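Local structure of tail spike protein gp49 (Pseudomonas phage LKA1, 4RU4) at residues V236-F248 with I261-I274. The protein serves as the phage's tailspike and probably acts as a lyase that cleaves the O-specific polysaccharide of Pseudomonas during host entry. Residues are numbered along the deposited sequence; the frame is centred on the assembly and turned at random. Where two conformers were deposited one is given.
Sequences VTVTLANNAGVYF and ISNIGDGGDDYGII. With NA (sodium ion), chain Y; EDO (1,2-ethanediol), chain U.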
ATOM      1  N   VAL B 236     -16.140  14.613  10.482  1.00  6.97           N
ATOM      2  CA  VAL B 236     -17.212  14.561  11.469  1.00  6.60           C
ATOM      3  C   VAL B 236     -16.814  13.729  12.672  1.00  8.37           C
ATOM      4  O   VAL B 236     -15.977  12.822  12.577  1.00  8.24           O
ATOM      5  CB  VAL B 236     -18.592  14.070  10.930  1.00  9.58           C
ATOM      6  CG1 VAL B 236     -19.049  14.911   9.721  1.00  5.45           C
ATOM      7  CG2 VAL B 236     -18.562  12.580  10.619  1.00  5.47           C
ATOM      8  N   THR B 237     -17.420  14.045  13.801  1.00  5.50           N
ATOM      9  CA  THR B 237     -17.276  13.226  14.985  1.00  5.55           C
ATOM     10  C   THR B 237     -18.657  12.670  15.332  1.00 11.11           C
ATOM     11  O   THR B 237     -19.605  13.421  15.421  1.00  9.07           O
ATOM     12  CB  THR B 237     -16.701  14.044  16.158  1.00  5.56           C
ATOM     13  OG1 THR B 237     -15.416  14.549  15.782  1.00  8.18           O
ATOM     14  CG2 THR B 237     -16.525  13.154  17.399  1.00  7.55           C
ATOM     15  N   VAL B 238     -18.789  11.355  15.482  1.00  6.91           N
ATOM     16  CA  VAL B 238     -20.101  10.800  15.813  1.00  6.63           C
ATOM     17  C   VAL B 238     -19.961   9.834  16.972  1.00  8.85           C
ATOM     18  O   VAL B 238     -19.109   8.954  16.939  1.00 11.36           O
ATOM     19  CB  VAL B 238     -20.706  10.045  14.612  1.00  5.88           C
ATOM     20  CG1 VAL B 238     -22.094   9.495  14.974  1.00  7.56           C
ATOM     21  CG2 VAL B 238     -20.780  10.967  13.352  1.00  5.81           C
ATOM     22  N   THR B 239     -20.786   9.991  17.996  1.00  7.97           N
ATOM     23  CA  THR B 239     -20.865   8.978  19.035  1.00 10.49           C
ATOM     24  C   THR B 239     -22.311   8.550  19.162  1.00 11.70           C
ATOM     25  O   THR B 239     -23.231   9.311  18.833  1.00 11.41           O
ATOM     26  CB  THR B 239     -20.356   9.475  20.412  1.00 11.50           C
ATOM     27  OG1 THR B 239     -21.242  10.487  20.923  1.00  9.92           O
ATOM     28  CG2 THR B 239     -18.934  10.007  20.289  1.00 12.10           C
ATOM     29  N   LEU B 240     -22.514   7.329  19.623  1.00  7.50           N
ATOM     30  CA  LEU B 240     -23.845   6.754  19.645  1.00  9.99           C
ATOM     31  C   LEU B 240     -23.745   5.546  20.544  1.00 12.67           C
ATOM     32  O   LEU B 240     -22.639   5.065  20.816  1.00  8.86           O
ATOM     33  CB  LEU B 240     -24.264   6.314  18.234  1.00 11.73           C
ATOM     34  CG  LEU B 240     -25.683   5.775  18.019  1.00 12.78           C
ATOM     35  CD1 LEU B 240     -26.690   6.901  18.163  1.00 13.55           C
ATOM     36  CD2 LEU B 240     -25.822   5.089  16.680  1.00 10.90           C
ATOM     37  N   ALA B 241     -24.893   5.074  21.018  1.00  9.04           N
ATOM     38  CA  ALA B 241     -24.955   3.815  21.754  1.00 10.25           C
ATOM     39  C   ALA B 241     -26.152   3.064  21.205  1.00  9.31           C
ATOM     40  O   ALA B 241     -27.144   2.885  21.897  1.00 10.18           O
ATOM     41  CB  ALA B 241     -25.132   4.077  23.232  1.00  7.97           C
ATOM     42  N   ASN B 242     -26.052   2.664  19.948  1.00 10.74           N
ATOM     43  CA  ASN B 242     -27.137   1.994  19.257  1.00 12.27           C
ATOM     44  C   ASN B 242     -26.632   1.194  18.045  1.00 11.59           C
ATOM     45  O   ASN B 242     -25.603   0.502  18.138  1.00  9.68           O
ATOM     46  CB  ASN B 242     -28.241   2.995  18.877  1.00 11.24           C
ATOM     47  CG  ASN B 242     -29.635   2.338  18.795  1.00 12.44           C
ATOM     48  OD1 ASN B 242     -29.944   1.611  17.846  1.00 13.17           O
ATOM     49  ND2 ASN B 242     -30.481   2.618  19.782  1.00 16.35           N
ATOM     50  N   ASN B 243     -27.335   1.263  16.914  1.00  9.89           N
ATOM     51  CA  ASN B 243     -27.049   0.324  15.822  1.00  9.20           C
ATOM     52  C   ASN B 243     -25.933   0.691  14.849  1.00  8.51           C
ATOM     53  O   ASN B 243     -25.121  -0.166  14.522  1.00  9.76           O
ATOM     54  CB  ASN B 243     -28.318  -0.039  15.042  1.00 11.03           C
ATOM     55  CG  ASN B 243     -28.185  -1.383  14.311  1.00 14.50           C
ATOM     56  OD1 ASN B 243     -28.037  -2.432  14.937  1.00 17.90           O
ATOM     57  ND2 ASN B 243     -28.214  -1.344  12.995  1.00 14.74           N
ATOM     58  N   ALA B 244     -25.880   1.942  14.377  1.00  6.62           N
ATOM     59  CA  ALA B 244     -24.861   2.335  13.385  1.00  7.63           C
ATOM     60  C   ALA B 244     -24.490   3.791  13.514  1.00  8.89           C
ATOM     61  O   ALA B 244     -25.357   4.653  13.438  1.00  6.44           O
ATOM     62  CB  ALA B 244     -25.347   2.069  11.970  1.00 10.65           C
ATOM     63  N   GLY B 245     -23.204   4.064  13.710  1.00  7.08           N
ATOM     64  CA  GLY B 245     -22.750   5.442  13.738  1.00  8.30           C
ATOM     65  C   GLY B 245     -23.084   6.136  12.428  1.00  8.26           C
ATOM     66  O   GLY B 245     -23.735   7.166  12.420  1.00  7.76           O
ATOM     67  N   VAL B 246     -22.634   5.557  11.313  1.00  9.69           N
ATOM     68  CA  VAL B 246     -22.904   6.091   9.976  1.00  5.98           C
ATOM     69  C   VAL B 246     -23.373   4.919   9.119  1.00  6.04           C
ATOM     70  O   VAL B 246     -22.726   3.878   9.091  1.00  8.44           O
ATOM     71  CB  VAL B 246     -21.632   6.702   9.339  1.00  5.81           C
ATOM     72  CG1 VAL B 246     -21.911   7.228   7.940  1.00  9.15           C
ATOM     73  CG2 VAL B 246     -21.106   7.843  10.211  1.00  5.77           C
ATOM     74  N   TYR B 247     -24.495   5.095   8.434  1.00  6.14           N
ATOM     75  CA  TYR B 247     -25.039   4.042   7.592  1.00  7.40           C
ATOM     76  C   TYR B 247     -25.268   4.603   6.207  1.00  6.65           C
ATOM     77  O   TYR B 247     -26.111   5.473   6.035  1.00  7.45           O
ATOM     78  CB  TYR B 247     -26.365   3.547   8.183  1.00  8.28           C
ATOM     79  CG  TYR B 247     -26.955   2.287   7.564  1.00 12.68           C
ATOM     80  CD1 TYR B 247     -26.665   1.904   6.262  1.00 12.74           C
ATOM     81  CD2 TYR B 247     -27.799   1.477   8.303  1.00 23.92           C
ATOM     82  CE1 TYR B 247     -27.211   0.743   5.701  1.00 13.50           C
ATOM     83  CE2 TYR B 247     -28.344   0.320   7.764  1.00 28.06           C
ATOM     84  CZ  TYR B 247     -28.047  -0.038   6.458  1.00 25.78           C
ATOM     85  OH  TYR B 247     -28.599  -1.190   5.928  1.00 30.18           O
ATOM     86  N   PHE B 248     -24.520   4.090   5.227  1.00  6.08           N
ATOM     87  CA  PHE B 248     -24.762   4.379   3.828  1.00  6.07           C
ATOM     88  C   PHE B 248     -25.551   3.202   3.239  1.00  7.20           C
ATOM     89  O   PHE B 248     -25.101   2.051   3.316  1.00  9.69           O
ATOM     90  CB  PHE B 248     -23.448   4.528   3.047  1.00  5.91           C
ATOM     91  CG  PHE B 248     -22.632   5.749   3.427  1.00  5.85           C
ATOM     92  CD1 PHE B 248     -23.036   7.013   3.056  1.00  7.75           C
ATOM     93  CD2 PHE B 248     -21.435   5.605   4.104  1.00  5.68           C
ATOM     94  CE1 PHE B 248     -22.283   8.149   3.392  1.00  6.64           C
ATOM     95  CE2 PHE B 248     -20.648   6.729   4.442  1.00  8.44           C
ATOM     96  CZ  PHE B 248     -21.070   8.000   4.071  1.00  6.58           C
ATOM     97  N   ILE B 261     -15.578   8.018  14.506  1.00  5.43           N
ATOM     98  CA  ILE B 261     -16.879   7.420  14.721  1.00  6.78           C
ATOM     99  C   ILE B 261     -16.774   6.411  15.857  1.00  8.25           C
ATOM    100  O   ILE B 261     -15.899   5.524  15.841  1.00  8.43           O
ATOM    101  CB  ILE B 261     -17.364   6.655  13.473  1.00  7.08           C
ATOM    102  CG1 ILE B 261     -17.219   7.509  12.189  1.00  5.48           C
ATOM    103  CG2 ILE B 261     -18.819   6.185  13.699  1.00  5.71           C
ATOM    104  CD1 ILE B 261     -17.961   8.863  12.258  1.00  7.29           C
ATOM    105  N   SER B 262     -17.655   6.528  16.850  0.68  6.70           N
ATOM    106  CA  SER B 262     -17.611   5.620  18.004  0.68  8.40           C
ATOM    107  C   SER B 262     -19.009   5.151  18.380  0.68  9.85           C
ATOM    108  O   SER B 262     -19.820   5.945  18.858  0.68  9.17           O
ATOM    109  CB  SER B 262     -16.962   6.317  19.215  0.68  7.19           C
ATOM    110  OG  SER B 262     -16.917   5.461  20.350  0.68  7.86           O
ATOM    111  N   ASN B 263     -19.287   3.865  18.179  1.00  8.02           N
ATOM    112  CA  ASN B 263     -20.581   3.312  18.568  1.00  9.44           C
ATOM    113  C   ASN B 263     -20.443   2.296  19.703  1.00  8.57           C
ATOM    114  O   ASN B 263     -19.953   1.191  19.500  1.00  6.56           O
ATOM    115  CB  ASN B 263     -21.339   2.723  17.356  1.00  6.22           C
ATOM    116  CG  ASN B 263     -22.732   2.216  17.728  1.00  7.99           C
ATOM    117  OD1 ASN B 263     -23.247   2.528  18.799  1.00  8.25           O
ATOM    118  ND2 ASN B 263     -23.316   1.385  16.867  1.00  6.45           N
ATOM    119  N   ILE B 264     -20.902   2.696  20.898  1.00  7.40           N
ATOM    120  CA  ILE B 264     -20.813   1.879  22.097  1.00  9.69           C
ATOM    121  C   ILE B 264     -21.734   0.683  21.937  1.00 10.38           C
ATOM    122  O   ILE B 264     -21.511  -0.365  22.558  1.00 10.02           O
ATOM    123  CB  ILE B 264     -21.203   2.752  23.332  1.00  7.83           C
ATOM    124  CG1 ILE B 264     -20.049   3.704  23.631  1.00 11.33           C
ATOM    125  CG2 ILE B 264     -21.596   1.921  24.559  1.00 11.16           C
ATOM    126  CD1 ILE B 264     -20.448   4.919  24.463  1.00 18.47           C
ATOM    127  N   GLY B 265     -22.759   0.859  21.105  1.00  8.11           N
ATOM    128  CA  GLY B 265     -23.715  -0.189  20.796  1.00  9.69           C
ATOM    129  C   GLY B 265     -24.849  -0.258  21.806  1.00 11.65           C
ATOM    130  O   GLY B 265     -24.769   0.363  22.866  1.00 13.19           O
ATOM    131  N   ASP B 266     -25.895  -1.014  21.488  1.00 11.61           N
ATOM    132  CA  ASP B 266     -26.945  -1.313  22.468  1.00 18.64           C
ATOM    133  C   ASP B 266     -27.220  -2.829  22.549  1.00 22.49           C
ATOM    134  O   ASP B 266     -28.218  -3.270  23.110  1.00 23.41           O
ATOM    135  CB  ASP B 266     -28.230  -0.538  22.150  1.00 21.22           C
ATOM    136  CG  ASP B 266     -28.925  -1.028  20.891  1.00 22.41           C
ATOM    137  OD1 ASP B 266     -28.295  -1.714  20.054  1.00 21.97           O
ATOM    138  OD2 ASP B 266     -30.119  -0.709  20.729  1.00 24.95           O
ATOM    139  N   GLY B 267     -26.311  -3.617  21.993  1.00 19.23           N
ATOM    140  CA  GLY B 267     -26.421  -5.060  22.041  1.00 16.77           C
ATOM    141  C   GLY B 267     -27.005  -5.639  20.775  1.00 18.19           C
ATOM    142  O   GLY B 267     -27.295  -6.828  20.721  1.00 21.61           O
ATOM    143  N   GLY B 268     -27.178  -4.809  19.750  1.00 16.31           N
ATOM    144  CA  GLY B 268     -27.605  -5.304  18.452  1.00 15.77           C
ATOM    145  C   GLY B 268     -26.404  -5.515  17.545  1.00 16.46           C
ATOM    146  O   GLY B 268     -25.337  -5.898  18.002  1.00 15.99           O
ATOM    147  N   ASP B 269     -26.565  -5.222  16.260  1.00 13.28           N
ATOM    148  CA  ASP B 269     -25.484  -5.406  15.314  1.00 16.28           C
ATOM    149  C   ASP B 269     -24.303  -4.466  15.568  1.00  9.37           C
ATOM    150  O   ASP B 269     -23.190  -4.806  15.238  1.00 13.98           O
ATOM    151  CB  ASP B 269     -25.995  -5.227  13.893  1.00 21.50           C
ATOM    152  CG  ASP B 269     -26.910  -6.361  13.456  1.00 26.80           C
ATOM    153  OD1 ASP B 269     -26.878  -7.450  14.082  1.00 26.68           O
ATOM    154  OD2 ASP B 269     -27.640  -6.159  12.469  1.00 29.92           O
ATOM    155  N   ASP B 270     -24.573  -3.287  16.112  1.00  8.37           N
ATOM    156  CA  ASP B 270     -23.554  -2.415  16.687  1.00 12.35           C
ATOM    157  C   ASP B 270     -22.345  -2.149  15.765  1.00 13.56           C
ATOM    158  O   ASP B 270     -21.204  -2.560  16.069  1.00 10.37           O
ATOM    159  CB  ASP B 270     -23.134  -2.952  18.065  1.00 13.83           C
ATOM    160  CG  ASP B 270     -24.322  -3.013  19.056  1.00 17.17           C
ATOM    161  OD1 ASP B 270     -25.443  -2.577  18.685  1.00 16.44           O
ATOM    162  OD2 ASP B 270     -24.143  -3.478  20.209  1.00 16.84           O
ATOM    163  N   TYR B 271     -22.633  -1.472  14.648  1.00  8.97           N
ATOM    164  CA  TYR B 271     -21.646  -1.055  13.652  1.00  6.88           C
ATOM    165  C   TYR B 271     -21.131   0.362  13.878  1.00  6.08           C
ATOM    166  O   TYR B 271     -21.843   1.218  14.393  1.00  6.88           O
ATOM    167  CB  TYR B 271     -22.268  -1.040  12.261  1.00  7.58           C
ATOM    168  CG  TYR B 271     -22.953  -2.304  11.828  1.00 10.39           C
ATOM    169  CD1 TYR B 271     -22.226  -3.456  11.616  1.00 13.85           C
ATOM    170  CD2 TYR B 271     -24.327  -2.336  11.593  1.00 14.46           C
ATOM    171  CE1 TYR B 271     -22.834  -4.637  11.188  1.00 15.18           C
ATOM    172  CE2 TYR B 271     -24.949  -3.516  11.164  1.00 18.28           C
ATOM    173  CZ  TYR B 271     -24.183  -4.664  10.966  1.00 19.99           C
ATOM    174  OH  TYR B 271     -24.749  -5.848  10.548  1.00 21.54           O
ATOM    175  N   GLY B 272     -19.908   0.619  13.430  1.00  6.68           N
ATOM    176  CA  GLY B 272     -19.368   1.982  13.455  1.00  5.84           C
ATOM    177  C   GLY B 272     -19.825   2.676  12.174  1.00  7.39           C
ATOM    178  O   GLY B 272     -20.707   3.519  12.204  1.00  5.89           O
ATOM    179  N   ILE B 273     -19.206   2.303  11.051  1.00  5.72           N
ATOM    180  CA  ILE B 273     -19.635   2.728   9.711  1.00  5.71           C
ATOM    181  C   ILE B 273     -20.058   1.479   8.946  1.00  6.52           C
ATOM    182  O   ILE B 273     -19.311   0.490   8.903  1.00  6.88           O
ATOM    183  CB  ILE B 273     -18.461   3.365   8.928  1.00  6.35           C
ATOM    184  CG1 ILE B 273     -17.853   4.516   9.711  1.00  6.33           C
ATOM    185  CG2 ILE B 273     -18.917   3.885   7.553  1.00  7.58           C
ATOM    186  CD1 ILE B 273     -16.377   4.904   9.256  1.00  5.34           C
ATOM    187  N   ILE B 274     -21.247   1.501   8.355  1.00  5.98           N
ATOM    188  CA  ILE B 274     -21.682   0.376   7.548  1.00  5.93           C
ATOM    189  C   ILE B 274     -22.098   0.823   6.150  1.00  9.90           C
ATOM    190  O   ILE B 274     -22.819   1.831   5.966  1.00  5.97           O
ATOM    191  CB  ILE B 274     -22.795  -0.484   8.221  1.00  8.77           C
ATOM    192  CG1 ILE B 274     -23.292  -1.547   7.223  1.00 11.38           C
ATOM    193  CG2 ILE B 274     -23.949   0.403   8.729  1.00  9.06           C
ATOM    194  CD1 ILE B 274     -23.861  -2.757   7.829  1.00 13.94           C
TER
HETATM  195 NA    NA Y 807     -17.409   6.878  22.934  1.00 12.15          NA
HETATM  196  C1  EDO U 803     -26.260  -7.583   6.116  1.00 28.08           C
HETATM  197  O1  EDO U 803     -27.117  -8.714   6.282  1.00 30.94           O
HETATM  198  C2  EDO U 803     -26.531  -6.601   7.249  1.00 31.96           C
HETATM  199  O2  EDO U 803     -25.589  -5.537   7.215  1.00 28.45           O
HETATM  200  O   HOH W   1     -20.131   6.241  21.673  1.00 43.40           O
HETATM  201  O   HOH W   2     -28.416  -3.922  11.769  1.00 27.27           O
HETATM  202  O   HOH W   3     -28.963  -2.133  17.695  1.00 30.79           O
HETATM  203  O   HOH W   4     -29.423  -5.212  15.401  1.00 37.90           O
HETATM  204  O   HOH W   5     -19.383   8.342  24.052  1.00 27.86           O
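Asn-263 reaches back from its strand to the bend of the preceding rung at Asn-242. With CG anti to the backbone N (chi1 -177°), its amide extends inward, side by side with Leu-240. OD1 receives Asn-242 N at 3.0 Å, in the carbonyl plane on a lone pair, and also Gly-265 N, above that plane, making an Asx turn. ND2 gives one hydrogen to Asn-242 O at 2.8 Å and the other to Tyr-271 O at 2.9 Å, both acceptors lying close to the amide plane. Four bonds thus fix the rotation of this buried amide, where both segments turn. Tyr-271 O also takes Gly-245 N, from the face of its carbonyl plane opposite Asn-263 ND2. On the inner side, Ile-261 CD1 lies 3.7 Å from Val-238 CG2 and 3.9 Å from Val-246 CG2, bridging two walls. Beyond the corner, Ile-274 sets CG2 over one face of the Tyr-247 ring, a CH-pi contact 4.0 Å from the centroid, while its CD1 sits over the centre of the Tyr-271 ring. These are successive rungs of the parallel beta-helix of a pectin lyase-like domain: strand 237-240 lies between strands 212-214 and 260-263, and strand 247-249 between strands 221-226 and 271-276.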